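Local coordinates for imine reductase (Bacillus cereus, PDB 4D3D) that catalyses the NADPH-dependent, S-selective reduction of the cyclic imine 2-methylpyrroline to the corresponding amine, at the interface of chains A and B. Numbering follows the deposited sequence. Chains: chain A/B, Imine reductase.

The interface of chains A and B. Residues chain A 195, 198-199, 202; chain B 240, 283, 296-297, 299.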
loop_
_atom_site.group_PDB
_atom_site.type_symbol
_atom_site.label_atom_id
_atom_site.label_comp_id
_atom_site.label_asym_id
_atom_site.label_seq_id
_atom_site.Cartn_x
_atom_site.Cartn_y
_atom_site.Cartn_z
ATOM N N TRP A 195 1.631 -7.397 0.161
ATOM C CA TRP A 195 3.025 -7.334 0.485
ATOM C C TRP A 195 3.653 -5.995 0.074
ATOM O O TRP A 195 4.497 -5.455 0.785
ATOM C CB TRP A 195 3.811 -8.466 -0.128
ATOM C CG TRP A 195 3.515 -9.791 0.439
ATOM C CD1 TRP A 195 3.040 -10.866 -0.246
ATOM C CD2 TRP A 195 3.653 -10.203 1.797
ATOM N NE1 TRP A 195 2.914 -11.928 0.596
ATOM C CE2 TRP A 195 3.296 -11.566 1.846
ATOM C CE3 TRP A 195 4.101 -9.607 2.931
ATOM C CZ2 TRP A 195 3.312 -12.261 2.997
ATOM C CZ3 TRP A 195 4.162 -10.354 4.136
ATOM C CH2 TRP A 195 3.696 -11.638 4.150
ATOM N N MET A 198 2.281 -3.214 2.444
ATOM C CA MET A 198 2.814 -3.333 3.779
ATOM C C MET A 198 4.300 -3.009 3.849
ATOM O O MET A 198 4.763 -2.403 4.834
ATOM C CB MET A 198 2.516 -4.702 4.389
ATOM C CG MET A 198 1.045 -4.857 4.758
ATOM S SD MET A 198 0.281 -3.666 5.854
ATOM C CE MET A 198 1.243 -3.878 7.332
ATOM N N LEU A 199 5.051 -3.374 2.783
ATOM C CA LEU A 199 6.464 -2.986 2.817
ATOM C C LEU A 199 6.578 -1.459 2.680
ATOM O O LEU A 199 7.491 -0.855 3.259
ATOM C CB LEU A 199 7.326 -3.627 1.787
ATOM C CG LEU A 199 8.251 -4.777 2.261
ATOM C CD1 LEU A 199 7.593 -5.771 3.118
ATOM C CD2 LEU A 199 9.009 -5.387 1.056
ATOM N N LEU A 202 6.356 -0.106 6.171
ATOM C CA LEU A 202 7.558 -0.286 6.949
ATOM C C LEU A 202 8.631 0.689 6.485
ATOM O O LEU A 202 9.320 1.266 7.313
ATOM C CB LEU A 202 8.093 -1.708 6.879
ATOM C CG LEU A 202 7.139 -2.756 7.498
ATOM C CD1 LEU A 202 7.695 -4.112 7.213
ATOM C CD2 LEU A 202 7.011 -2.611 9.015
ATOM N N LEU B 240 6.395 -2.963 16.925
ATOM C CA LEU B 240 7.396 -2.145 16.272
ATOM C C LEU B 240 7.971 -1.136 17.263
ATOM O O LEU B 240 9.245 -0.963 17.276
ATOM C CB LEU B 240 6.746 -1.434 15.083
ATOM C CG LEU B 240 6.622 -2.359 13.818
ATOM C CD1 LEU B 240 5.499 -1.912 12.874
ATOM C CD2 LEU B 240 7.930 -2.462 13.100
ATOM N N PHE B 283 12.904 -8.938 1.027
ATOM C CA PHE B 283 12.711 -10.202 1.791
ATOM C C PHE B 283 13.987 -11.040 1.816
ATOM O O PHE B 283 14.354 -11.550 2.885
ATOM C CB PHE B 283 11.564 -11.019 1.232
ATOM C CG PHE B 283 10.185 -10.592 1.769
ATOM C CD1 PHE B 283 9.547 -9.469 1.282
ATOM C CD2 PHE B 283 9.570 -11.337 2.750
ATOM C CE1 PHE B 283 8.362 -9.065 1.865
ATOM C CE2 PHE B 283 8.324 -10.955 3.288
ATOM C CZ PHE B 283 7.735 -9.816 2.798
ATOM N N PHE B 296 7.834 -10.715 9.546
ATOM C CA PHE B 296 8.241 -9.796 8.428
ATOM C C PHE B 296 8.462 -8.379 8.826
ATOM O O PHE B 296 9.148 -7.651 8.059
ATOM C CB PHE B 296 7.291 -9.925 7.245
ATOM C CG PHE B 296 6.083 -8.998 7.312
ATOM C CD1 PHE B 296 4.940 -9.365 7.990
ATOM C CD2 PHE B 296 6.094 -7.792 6.639
ATOM C CE1 PHE B 296 3.835 -8.528 8.006
ATOM C CE2 PHE B 296 5.013 -6.949 6.653
ATOM C CZ PHE B 296 3.866 -7.315 7.341
ATOM N N THR B 297 8.009 -7.945 9.994
ATOM C CA THR B 297 8.268 -6.568 10.487
ATOM C C THR B 297 9.760 -6.347 10.693
ATOM O O THR B 297 10.228 -5.229 10.689
ATOM C CB THR B 297 7.478 -6.184 11.734
ATOM O OG1 THR B 297 7.819 -7.045 12.821
ATOM C CG2 THR B 297 6.022 -6.239 11.464
ATOM N N LEU B 299 11.923 -6.721 8.608
ATOM C CA LEU B 299 12.427 -6.001 7.421
ATOM C C LEU B 299 12.631 -4.487 7.606
ATOM O O LEU B 299 13.407 -3.893 6.830
ATOM C CB LEU B 299 11.618 -6.292 6.175
ATOM C CG LEU B 299 11.494 -7.760 5.725
ATOM C CD1 LEU B 299 10.515 -7.961 4.611
ATOM C CD2 LEU B 299 12.878 -8.298 5.360
#
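Helix 182-210 of chain A, through A:Trp195, A:Met198, A:Leu199 and A:Leu202, meets B:Phe283 on helix 274-288, the 3-10 turn 296-299 and B:Leu240 on helix 215-242 of chain B. The patch illustrates how a dimer interlocks aromatic edges with aromatic faces. The indole of A:Trp195 points CZ3 of its six-membered ring at the face of B:Phe296, 3.9 Å above the plane and over the ring centre, with the two planes at 88°. Towards B:Phe283 the roles reverse: the phenyl rim lies over the indole, its CZ 3.6 Å from A:Trp195 CE3. B:Phe296 reaches this position with CG set between its backbone N and carbonyl carbon (chi1 89°); its CE2 meets A:Leu202 CD1 at 3.9 Å, from beyond the rim on the side away from A:Trp195, while A:Met198 CB approaches CE2 from the tryptophan's side. Flanked in this way, the ring is probably restricted in rotation. Both methyls of A:Leu199 come up to B:Phe283 CE1 from one side of its ring plane, A:Leu199 CD1 at 3.6 Å and A:Leu199 CD2 at 3.8 Å. On that same side B:Leu299 CD1 lies over the ring centre, a contact within chain B that probably steadies the ring, and also meets A:Leu199 CD1 at 3.9 Å. At the margin, A:Leu202 CD2 meets B:Leu240 CD2 at 4.2 Å. The site lies in the helical C-terminal region, where the two chains intertwine between their outlying nucleotide-binding domains, and two-fold symmetry repeats it.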